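Local coordinates for glycine cleavage system H protein 1 (Mycobacterium marinum, PDB 3TZU), which probably shuttles the methylamine group of glycine from the P protein to the T protein of the glycine cleavage system, carried on a covalently attached lipoyl cofactor, at residues 92-95 with 96-100; 123-126 with 127-131. All coordinates share one frame; numbering follows the deposited sequence.

Contact 1 (92-95 with 96-100)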
# COMPACT_ATOMS: atom_id res chain seq x y z
N VAL A 92 -8.88 -15.94 -15.62
CA VAL A 92 -7.87 -14.96 -15.22
C VAL A 92 -7.86 -13.87 -16.28
O VAL A 92 -8.04 -14.17 -17.46
CB VAL A 92 -6.44 -15.56 -15.10
CG1 VAL A 92 -6.36 -16.52 -13.91
CG2 VAL A 92 -6.01 -16.27 -16.39
N ASN A 93 -7.65 -12.62 -15.85
CA ASN A 93 -7.73 -11.49 -16.79
C ASN A 93 -6.36 -11.25 -17.40
O ASN A 93 -5.62 -10.41 -16.95
CB ASN A 93 -8.24 -10.22 -16.12
CG ASN A 93 -8.42 -9.05 -17.10
OD1 ASN A 93 -8.02 -9.14 -18.27
ND2 ASN A 93 -9.05 -7.97 -16.64
N THR A 94 -6.05 -12.00 -18.44
CA THR A 94 -4.74 -11.96 -19.06
C THR A 94 -4.36 -10.59 -19.63
O THR A 94 -3.18 -10.25 -19.66
CB THR A 94 -4.64 -13.03 -20.16
OG1 THR A 94 -4.61 -14.31 -19.53
CG2 THR A 94 -3.40 -12.86 -21.02
N ALA A 95 -5.35 -9.80 -20.07
CA ALA A 95 -5.09 -8.42 -20.50
C ALA A 95 -4.50 -7.62 -19.32
O ALA A 95 -3.62 -6.79 -19.51
CB ALA A 95 -6.34 -7.75 -21.02
N ALA A 96 -4.97 -7.91 -18.11
CA ALA A 96 -4.48 -7.29 -16.89
C ALA A 96 -3.02 -7.66 -16.62
O ALA A 96 -2.21 -6.78 -16.31
CB ALA A 96 -5.35 -7.69 -15.72
N VAL A 97 -2.70 -8.95 -16.71
CA VAL A 97 -1.34 -9.44 -16.52
C VAL A 97 -0.41 -8.85 -17.56
O VAL A 97 0.70 -8.42 -17.23
CB VAL A 97 -1.25 -11.00 -16.61
CG1 VAL A 97 0.18 -11.48 -16.85
CG2 VAL A 97 -1.84 -11.63 -15.35
N ASP A 98 -0.87 -8.84 -18.81
CA ASP A 98 -0.06 -8.33 -19.91
C ASP A 98 0.19 -6.84 -19.85
O ASP A 98 1.27 -6.40 -20.18
CB ASP A 98 -0.70 -8.66 -21.24
CG ASP A 98 -0.50 -10.11 -21.64
OD1 ASP A 98 0.15 -10.87 -20.90
OD2 ASP A 98 -1.02 -10.48 -22.70
N ASP A 99 -0.81 -6.06 -19.46
CA ASP A 99 -0.68 -4.60 -19.39
C ASP A 99 -1.14 -4.14 -18.02
O ASP A 99 -2.24 -3.64 -17.86
CB ASP A 99 -1.50 -3.93 -20.51
CG ASP A 99 -1.33 -2.40 -20.55
OD1 ASP A 99 -0.45 -1.82 -19.87
OD2 ASP A 99 -2.12 -1.76 -21.28
N PRO A 100 -0.28 -4.30 -17.01
CA PRO A 100 -0.75 -4.01 -15.67
C PRO A 100 -1.12 -2.53 -15.44
O PRO A 100 -1.87 -2.24 -14.53
CB PRO A 100 0.41 -4.47 -14.77
CG PRO A 100 1.29 -5.29 -15.65
CD PRO A 100 1.12 -4.72 -17.02

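Contact 2 (123-126 with 127-131)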
# COMPACT_ATOMS: atom_id res chain seq x y z
N GLU A 123 -13.96 -12.92 5.82
CA GLU A 123 -14.42 -11.64 6.34
C GLU A 123 -14.62 -10.63 5.20
O GLU A 123 -13.69 -10.28 4.49
CB GLU A 123 -13.38 -11.10 7.34
N LEU A 124 -15.85 -10.20 5.00
CA LEU A 124 -16.16 -9.25 3.95
C LEU A 124 -16.77 -8.01 4.56
O LEU A 124 -17.55 -8.11 5.49
CB LEU A 124 -17.14 -9.85 2.95
CG LEU A 124 -16.63 -11.05 2.14
CD1 LEU A 124 -17.59 -11.39 1.00
CD2 LEU A 124 -15.22 -10.84 1.60
N LEU A 125 -16.38 -6.86 4.02
CA LEU A 125 -16.84 -5.55 4.45
C LEU A 125 -17.77 -4.94 3.38
O LEU A 125 -17.59 -5.18 2.19
CB LEU A 125 -15.61 -4.66 4.65
CG LEU A 125 -14.47 -5.17 5.56
CD1 LEU A 125 -13.19 -4.32 5.45
CD2 LEU A 125 -14.94 -5.25 7.02
N THR A 126 -18.73 -4.11 3.78
CA THR A 126 -19.46 -3.26 2.82
C THR A 126 -18.58 -2.09 2.39
O THR A 126 -17.58 -1.81 3.05
CB THR A 126 -20.72 -2.65 3.44
OG1 THR A 126 -20.32 -1.69 4.42
CG2 THR A 126 -21.65 -3.74 4.06
N ALA A 127 -18.95 -1.41 1.30
CA ALA A 127 -18.17 -0.22 0.85
C ALA A 127 -18.07 0.85 1.94
O ALA A 127 -17.06 1.57 2.05
CB ALA A 127 -18.77 0.41 -0.40
N SER A 128 -19.11 0.96 2.75
CA SER A 128 -19.09 1.94 3.83
C SER A 128 -18.07 1.54 4.90
O SER A 128 -17.25 2.37 5.33
CB SER A 128 -20.47 2.12 4.45
OG SER A 128 -20.32 3.04 5.50
N GLU A 129 -18.09 0.27 5.31
CA GLU A 129 -17.17 -0.18 6.35
C GLU A 129 -15.73 -0.05 5.90
O GLU A 129 -14.86 0.41 6.68
CB GLU A 129 -17.46 -1.60 6.78
CG GLU A 129 -18.83 -1.74 7.43
CD GLU A 129 -19.34 -3.17 7.50
OE1 GLU A 129 -18.97 -4.04 6.68
OE2 GLU A 129 -20.16 -3.44 8.39
N TYR A 130 -15.47 -0.39 4.64
CA TYR A 130 -14.13 -0.36 4.08
C TYR A 130 -13.62 1.07 3.93
O TYR A 130 -12.46 1.36 4.26
CB TYR A 130 -14.12 -1.07 2.73
CG TYR A 130 -12.80 -1.00 2.00
CD1 TYR A 130 -11.75 -1.83 2.35
CD2 TYR A 130 -12.62 -0.12 0.95
CE1 TYR A 130 -10.54 -1.76 1.69
CE2 TYR A 130 -11.41 -0.04 0.27
CZ TYR A 130 -10.36 -0.86 0.65
OH TYR A 130 -9.16 -0.83 -0.01
N ALA A 131 -14.48 1.96 3.43
CA ALA A 131 -14.17 3.39 3.34
C ALA A 131 -13.79 3.93 4.71
O ALA A 131 -12.81 4.67 4.81
CB ALA A 131 -15.32 4.18 2.75

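Contact 1 (92-95 with 96-100)
The flat amide of Asn93 takes the methyl of Ala96 squarely on one face: Ala96 CB stands 3.6 Å from Asn93 CG, almost straight above the amide carbon. Over the same face, Ala96 N comes down on Asn93 OD1 at 3.3 Å, a weak capping bond made from above the amide plane. Asn93 ND2 donates to Trp112 O and, weakly, to Ala110 O, which holds the rotation of the buried amide. With CG anti to the backbone N (chi1 -176°), the amide is laid against Ala96 in the first turn. A second flat group, the carboxylate of Asp98, has one face turned to Thr94: Thr94 O lies 3.3 Å from Asp98 CG and Thr94 CG2 is 3.8 Å from Asp98 OD2, the two side chains running alongside each other. Backbone bonds complete the turn, Asp98 N to Thr94 O at 2.8 Å, with Val97 N to Asn93 O before it and Asp99 N to Ala95 O after it. Asn93, the centre of an inverse gamma turn, sits between strand 88-92 and helix 94-98, within the lipoyl-binding region, as an asparagine N-cap whose side-chain bond is weak.

Contact 2 (123-126 with 127-131)
Thr126 N gives its hydrogen to Glu129 OE1 at 2.9 Å, nearly straight at 167°, and the return bond, Glu129 N to Thr126 OG1, spans 3.1 Å. Together the two make a capping box at the start of helix 127-133. The carboxylate oxygen is met on its anti side, with the donor 33° out of the carboxylate plane, and Leu125 CA sits close to the same oxygen. Thr126 OG1 lies between its own backbone N and carbonyl carbon (chi1 69°), which turns the hydroxyl toward the first turn of the helix. Glu129 CG, set beside its own backbone N, turns the chain back, and CG passes 3.4 Å from Thr126 OG1, where the side chains cross at a slant. Behind them, Tyr130 N bonds to Thr126 O at 3.0 Å, the first full helical bond.

On the inner side, Leu125 CD1 approaches the edge of the Tyr130 ring, 4.2 Å from Tyr130 CD1. That ring meets the ring of Tyr16 nearly parallel, while its hydroxyl bonds to His20 and Thr41. The opening turn is therefore closed from two directions: each residue of the box offers its backbone N-H to the other's side-chain oxygen. A carboxylate held at a helix N-terminus probably feels the positive end of the dipole, which would favour its charged form.

The two contacts come in series along the chain, contact 1 first, and lie on opposite sides of its centre, with centres 26 Å apart and nearest atoms about 16 Å apart. Both are N-capped helix starts, the cap bond weak in contact 1. Contact 1 follows strand 88-92, an outermost strand of the five-stranded antiparallel sheet, and its helix 94-98 leads on to helix 101-105. The chain then returns through strand 114-118, the neighbour of 88-92, and strand 120-121 before contact 2 opens helix 127-133 near the C-terminus, beside strand 15-16. Both lie away from Lys76, the predicted lipoylation site, one at each edge strand of the sheet.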